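Local atomic coordinates of cystalysin (Treponema denticola, PDB entry 1C7N), a protein that belongs to the class I and II aminotransferase family of pyridoxal-5'-phosphate enzymes and carries that cofactor in each subunit of a dimer. Residues R304-F309 and Q328-R333; P315-P320 and R333-D338. All coordinates share one frame; numbering follows the deposited sequence.

Contact 1 (R304-F309 and Q328-R333)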
loop_
_atom_site.group_PDB
_atom_site.type_symbol
_atom_site.label_atom_id
_atom_site.label_comp_id
_atom_site.label_asym_id
_atom_site.label_seq_id
_atom_site.Cartn_x
_atom_site.Cartn_y
_atom_site.Cartn_z
ATOM N N ARG A 304 -33.381 1.316 11.973
ATOM C CA ARG A 304 -34.763 1.331 12.443
ATOM C C ARG A 304 -35.553 2.377 11.651
ATOM O O ARG A 304 -36.733 2.188 11.364
ATOM C CB ARG A 304 -34.802 1.595 13.956
ATOM C CG ARG A 304 -34.229 0.420 14.759
ATOM C CD ARG A 304 -33.977 0.744 16.227
ATOM N NE ARG A 304 -33.355 -0.383 16.932
ATOM C CZ ARG A 304 -33.980 -1.519 17.244
ATOM N NH1 ARG A 304 -35.258 -1.693 16.922
ATOM N NH2 ARG A 304 -33.327 -2.487 17.876
ATOM N N ILE A 305 -34.894 3.463 11.262
ATOM C CA ILE A 305 -35.559 4.496 10.465
ATOM C C ILE A 305 -35.973 3.888 9.118
ATOM O O ILE A 305 -37.089 4.110 8.637
ATOM C CB ILE A 305 -34.619 5.706 10.211
ATOM C CG1 ILE A 305 -34.380 6.460 11.522
ATOM C CG2 ILE A 305 -35.229 6.648 9.156
ATOM C CD1 ILE A 305 -33.455 7.657 11.380
ATOM N N VAL A 306 -35.070 3.110 8.527
ATOM C CA VAL A 306 -35.322 2.468 7.239
ATOM C C VAL A 306 -36.458 1.451 7.374
ATOM O O VAL A 306 -37.421 1.478 6.611
ATOM C CB VAL A 306 -34.043 1.750 6.714
ATOM C CG1 VAL A 306 -34.327 1.046 5.395
ATOM C CG2 VAL A 306 -32.915 2.768 6.528
ATOM N N LYS A 307 -36.335 0.557 8.346
ATOM C CA LYS A 307 -37.352 -0.460 8.586
ATOM C C LYS A 307 -38.719 0.196 8.747
ATOM O O LYS A 307 -39.696 -0.212 8.112
ATOM C CB LYS A 307 -36.993 -1.258 9.843
ATOM C CG LYS A 307 -38.033 -2.283 10.285
ATOM C CD LYS A 307 -37.506 -3.086 11.468
ATOM C CE LYS A 307 -38.612 -3.813 12.218
ATOM N NZ LYS A 307 -39.389 -4.730 11.347
ATOM N N ASP A 308 -38.783 1.220 9.588
ATOM C CA ASP A 308 -40.035 1.927 9.827
ATOM C C ASP A 308 -40.586 2.597 8.576
ATOM O O ASP A 308 -41.793 2.574 8.331
ATOM C CB ASP A 308 -39.844 2.971 10.929
ATOM C CG ASP A 308 -41.090 3.800 11.162
ATOM O OD1 ASP A 308 -41.184 4.911 10.599
ATOM O OD2 ASP A 308 -41.984 3.327 11.899
ATOM N N PHE A 309 -39.702 3.196 7.785
ATOM C CA PHE A 309 -40.122 3.879 6.573
ATOM C C PHE A 309 -40.942 2.983 5.655
ATOM O O PHE A 309 -41.988 3.392 5.158
ATOM C CB PHE A 309 -38.915 4.403 5.802
ATOM C CG PHE A 309 -39.259 4.923 4.443
ATOM C CD1 PHE A 309 -39.874 6.159 4.293
ATOM C CD2 PHE A 309 -39.019 4.149 3.310
ATOM C CE1 PHE A 309 -40.246 6.619 3.033
ATOM C CE2 PHE A 309 -39.384 4.599 2.049
ATOM C CZ PHE A 309 -40.001 5.838 1.910
ATOM N N GLN A 328 -27.350 -2.371 5.478
ATOM C CA GLN A 328 -28.655 -3.023 5.582
ATOM C C GLN A 328 -29.137 -3.618 4.258
ATOM O O GLN A 328 -28.957 -3.027 3.198
ATOM C CB GLN A 328 -29.670 -2.013 6.141
ATOM C CG GLN A 328 -31.043 -2.572 6.495
ATOM C CD GLN A 328 -31.845 -1.592 7.342
ATOM O OE1 GLN A 328 -31.599 -0.389 7.303
ATOM N NE2 GLN A 328 -32.815 -2.103 8.102
ATOM N N TRP A 329 -29.755 -4.791 4.342
ATOM C CA TRP A 329 -30.226 -5.535 3.172
ATOM C C TRP A 329 -31.727 -5.332 2.988
ATOM O O TRP A 329 -32.523 -5.856 3.764
ATOM C CB TRP A 329 -29.908 -7.020 3.392
ATOM C CG TRP A 329 -29.844 -7.913 2.167
ATOM C CD1 TRP A 329 -30.452 -9.128 2.021
ATOM C CD2 TRP A 329 -29.027 -7.733 0.994
ATOM N NE1 TRP A 329 -30.059 -9.721 0.845
ATOM C CE2 TRP A 329 -29.189 -8.891 0.195
ATOM C CE3 TRP A 329 -28.174 -6.716 0.547
ATOM C CZ2 TRP A 329 -28.525 -9.056 -1.029
ATOM C CZ3 TRP A 329 -27.516 -6.882 -0.669
ATOM C CH2 TRP A 329 -27.696 -8.045 -1.442
ATOM N N ILE A 330 -32.100 -4.579 1.957
ATOM C CA ILE A 330 -33.503 -4.287 1.685
ATOM C C ILE A 330 -34.066 -5.143 0.559
ATOM O O ILE A 330 -33.539 -5.160 -0.551
ATOM C CB ILE A 330 -33.695 -2.804 1.318
ATOM C CG1 ILE A 330 -33.038 -1.917 2.380
ATOM C CG2 ILE A 330 -35.183 -2.478 1.243
ATOM C CD1 ILE A 330 -32.973 -0.466 2.006
ATOM N N ASP A 331 -35.162 -5.831 0.856
ATOM C CA ASP A 331 -35.826 -6.713 -0.098
ATOM C C ASP A 331 -36.886 -5.981 -0.925
ATOM O O ASP A 331 -37.986 -5.714 -0.442
ATOM C CB ASP A 331 -36.455 -7.874 0.674
ATOM C CG ASP A 331 -37.195 -8.848 -0.217
ATOM O OD1 ASP A 331 -37.179 -8.680 -1.455
ATOM O OD2 ASP A 331 -37.793 -9.793 0.336
ATOM N N PHE A 332 -36.549 -5.664 -2.174
ATOM C CA PHE A 332 -37.467 -4.965 -3.075
ATOM C C PHE A 332 -38.165 -5.911 -4.052
ATOM O O PHE A 332 -38.849 -5.462 -4.967
ATOM C CB PHE A 332 -36.725 -3.913 -3.911
ATOM C CG PHE A 332 -36.455 -2.617 -3.193
ATOM C CD1 PHE A 332 -35.354 -2.481 -2.355
ATOM C CD2 PHE A 332 -37.285 -1.510 -3.395
ATOM C CE1 PHE A 332 -35.078 -1.259 -1.731
ATOM C CE2 PHE A 332 -37.018 -0.285 -2.777
ATOM C CZ PHE A 332 -35.911 -0.160 -1.944
ATOM N N ARG A 333 -37.988 -7.209 -3.864
ATOM C CA ARG A 333 -38.576 -8.194 -4.767
ATOM C C ARG A 333 -40.067 -8.018 -5.067
ATOM O O ARG A 333 -40.526 -8.372 -6.155
ATOM C CB ARG A 333 -38.314 -9.610 -4.241
ATOM C CG ARG A 333 -36.891 -10.092 -4.484
ATOM C CD ARG A 333 -36.652 -11.473 -3.906
ATOM N NE ARG A 333 -36.747 -11.467 -2.450
ATOM C CZ ARG A 333 -36.613 -12.549 -1.692
ATOM N NH1 ARG A 333 -36.382 -13.728 -2.252
ATOM N NH2 ARG A 333 -36.697 -12.451 -0.375
#

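Contact 2 (P315-P320 and R333-D338)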
loop_
_atom_site.group_PDB
_atom_site.type_symbol
_atom_site.label_atom_id
_atom_site.label_comp_id
_atom_site.label_asym_id
_atom_site.label_seq_id
_atom_site.Cartn_x
_atom_site.Cartn_y
_atom_site.Cartn_z
ATOM N N PRO A 315 -45.162 -1.058 2.613
ATOM C CA PRO A 315 -45.164 -2.320 3.360
ATOM C C PRO A 315 -44.663 -3.570 2.639
ATOM O O PRO A 315 -44.177 -4.501 3.282
ATOM C CB PRO A 315 -46.630 -2.475 3.772
ATOM C CG PRO A 315 -47.130 -1.100 3.830
ATOM C CD PRO A 315 -46.511 -0.464 2.621
ATOM N N GLU A 316 -44.788 -3.607 1.315
ATOM C CA GLU A 316 -44.358 -4.781 0.566
ATOM C C GLU A 316 -42.842 -4.885 0.460
ATOM O O GLU A 316 -42.305 -5.944 0.143
ATOM C CB GLU A 316 -44.989 -4.797 -0.837
ATOM C CG GLU A 316 -44.423 -3.799 -1.850
ATOM C CD GLU A 316 -44.946 -2.384 -1.674
ATOM O OE1 GLU A 316 -44.742 -1.565 -2.597
ATOM O OE2 GLU A 316 -45.553 -2.082 -0.623
ATOM N N ILE A 317 -42.157 -3.781 0.721
ATOM C CA ILE A 317 -40.694 -3.758 0.685
ATOM C C ILE A 317 -40.256 -4.010 2.126
ATOM O O ILE A 317 -40.762 -3.374 3.045
ATOM C CB ILE A 317 -40.187 -2.388 0.214
ATOM C CG1 ILE A 317 -40.775 -2.071 -1.162
ATOM C CG2 ILE A 317 -38.662 -2.386 0.158
ATOM C CD1 ILE A 317 -40.413 -0.703 -1.690
ATOM N N LYS A 318 -39.326 -4.939 2.325
ATOM C CA LYS A 318 -38.872 -5.274 3.673
ATOM C C LYS A 318 -37.428 -4.871 3.976
ATOM O O LYS A 318 -36.517 -5.195 3.216
ATOM C CB LYS A 318 -39.016 -6.780 3.905
ATOM C CG LYS A 318 -40.394 -7.358 3.595
ATOM C CD LYS A 318 -41.459 -6.768 4.498
ATOM C CE LYS A 318 -42.753 -7.560 4.431
ATOM N NZ LYS A 318 -43.281 -7.648 3.050
ATOM N N ALA A 319 -37.231 -4.176 5.095
ATOM C CA ALA A 319 -35.903 -3.753 5.529
ATOM C C ALA A 319 -35.714 -4.241 6.967
ATOM O O ALA A 319 -35.889 -3.483 7.919
ATOM C CB ALA A 319 -35.777 -2.228 5.467
ATOM N N PRO A 320 -35.375 -5.528 7.136
ATOM C CA PRO A 320 -35.164 -6.124 8.460
ATOM C C PRO A 320 -33.927 -5.557 9.151
ATOM O O PRO A 320 -32.972 -5.137 8.492
ATOM C CB PRO A 320 -34.991 -7.613 8.148
ATOM C CG PRO A 320 -35.674 -7.787 6.817
ATOM C CD PRO A 320 -35.282 -6.549 6.081
ATOM N N ARG A 333 -37.988 -7.209 -3.864
ATOM C CA ARG A 333 -38.576 -8.194 -4.767
ATOM C C ARG A 333 -40.067 -8.018 -5.067
ATOM O O ARG A 333 -40.526 -8.372 -6.155
ATOM C CB ARG A 333 -38.314 -9.610 -4.241
ATOM C CG ARG A 333 -36.891 -10.092 -4.484
ATOM C CD ARG A 333 -36.652 -11.473 -3.906
ATOM N NE ARG A 333 -36.747 -11.467 -2.450
ATOM C CZ ARG A 333 -36.613 -12.549 -1.692
ATOM N NH1 ARG A 333 -36.382 -13.728 -2.252
ATOM N NH2 ARG A 333 -36.697 -12.451 -0.375
ATOM N N ALA A 334 -40.821 -7.463 -4.123
ATOM C CA ALA A 334 -42.259 -7.274 -4.328
ATOM C C ALA A 334 -42.575 -6.229 -5.396
ATOM O O ALA A 334 -43.723 -6.104 -5.831
ATOM C CB ALA A 334 -42.935 -6.898 -3.014
ATOM N N LEU A 335 -41.565 -5.471 -5.811
ATOM C CA LEU A 335 -41.763 -4.461 -6.843
ATOM C C LEU A 335 -41.881 -5.131 -8.206
ATOM O O LEU A 335 -42.328 -4.513 -9.171
ATOM C CB LEU A 335 -40.595 -3.469 -6.874
ATOM C CG LEU A 335 -40.551 -2.375 -5.807
ATOM C CD1 LEU A 335 -39.379 -1.454 -6.082
ATOM C CD2 LEU A 335 -41.845 -1.584 -5.829
ATOM N N LYS A 336 -41.474 -6.394 -8.276
ATOM C CA LYS A 336 -41.514 -7.160 -9.516
ATOM C C LYS A 336 -40.750 -6.450 -10.639
ATOM O O LYS A 336 -41.248 -6.322 -11.761
ATOM C CB LYS A 336 -42.964 -7.405 -9.949
ATOM C CG LYS A 336 -43.817 -8.152 -8.929
ATOM C CD LYS A 336 -43.254 -9.526 -8.582
ATOM C CE LYS A 336 -44.203 -10.277 -7.655
ATOM N NZ LYS A 336 -43.688 -11.622 -7.261
ATOM N N MET A 337 -39.545 -5.983 -10.323
ATOM C CA MET A 337 -38.686 -5.307 -11.295
ATOM C C MET A 337 -37.373 -6.085 -11.370
ATOM O O MET A 337 -36.761 -6.339 -10.327
ATOM C CB MET A 337 -38.378 -3.876 -10.842
ATOM C CG MET A 337 -39.515 -2.879 -10.965
ATOM S SD MET A 337 -39.016 -1.273 -10.291
ATOM C CE MET A 337 -37.876 -0.721 -11.544
ATOM N N ASP A 338 -36.928 -6.460 -12.573
ATOM C CA ASP A 338 -35.669 -7.199 -12.679
ATOM C C ASP A 338 -34.550 -6.269 -12.210
ATOM O O ASP A 338 -34.736 -5.051 -12.175
ATOM C CB ASP A 338 -35.449 -7.756 -14.113
ATOM C CG ASP A 338 -35.120 -6.689 -15.161
ATOM O OD1 ASP A 338 -35.345 -6.978 -16.364
ATOM O OD2 ASP A 338 -34.618 -5.596 -14.822
HETATM O O HOH W 1 -40.203 -6.956 -1.328
#

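Contact 1 (R304-F309 and Q328-R333)
Helix-on-sheet packing at the edge of a three-stranded antiparallel sheet brings V306 of helix 289-313 against Q328 and I330 of strand 327-331. The principle at work is that residues two apart on a strand project from the same face, and here both Q328 and I330 send their side chains to the helix. V306 and Q328 approach from opposite directions: the amide oxygen OE1 of Q328 ends 3.3 Å from V306 CB, with both methyls close by. An extended glutamine chain, its CG anti to the backbone N (chi1 -172°), carries the amide this far. OE1 has no hydrogen-bonding partner in the model and faces hydrocarbon, whereas NE2 is gripped by the backbone oxygens of Q303 and P320, which probably fix the amide's rotation. V306 CG1 also meets I330 CD1 at 4.0 Å, the two side chains crossing at a slant, and A319 packs against the same valine. The axes of helix and strand segments run 10.4 Å apart and only 8° from parallel. A helix laid along the edge strand of the small antiparallel sheet 327-331/367-371/355-356 is consistent with the small C-terminal domain of class I and II aminotransferases.

Contact 2 (P315-P320 and R333-D338)
E316 and A334 face each other where two loops draw together, a worked example of how a bent side chain and a single water can join irregular backbone. The CA atoms of this pair lie 5.9 Å apart, and the methyl of A334 comes in beside E316: its CB is 3.4 Å from E316 O and 3.6 Å from E316 CG. The glutamate owes this shape to two torsions. CG sits between the backbone N and the carbonyl carbon (chi1 74°), and the chain then folds about the CB-CG bond (chi2 -79°), so that aliphatic CB and CG line the alanine methyl while the carboxylate reaches on toward the leucine, OE1 coming 4.3 Å from L335 CD2. Deeper in, the CD1 tip of I317 lies 4.4 Å from L335 CG, its branch point, a loose apolar touch. The isoleucine chain is extended past CG1 (chi2 176°), which carries CD1 out to the leucine. A water lies 2.8 Å from E316 O and accepts from A334 N at 2.9 Å, linking the two backbones. The 3-10 turn 333-335 thus rests against the loop that follows helix 289-313. On its buried side, I317 packs on F310 of that helix and on I330 of strand 327-331, while M337 leans on M342 and F345 of helix 339-350, whose first turn is capped by D338.

How the contacts relate
Following the chain, helix 289-313 supplies 304-309, the loop 315-320 comes next, strand 327-331 opens 328-333, and the 3-10 turn 333-335 and the loop after it lead into helix 339-350. Contact 1 closes the 18 residues between 309 and 328, contact 2 the 12 between 320 and 333; the second loop begins inside the first and ends beyond it, so the contacts cross, and R333 belongs to both. Their centres lie about 9 Å apart. A probable hydrogen bond from D331 N to K318 O, at 2.8 Å, joins them directly, so the loop runs beside the strand. Contact 1 ties helix to sheet; contact 2 ties the connections before and after the strand.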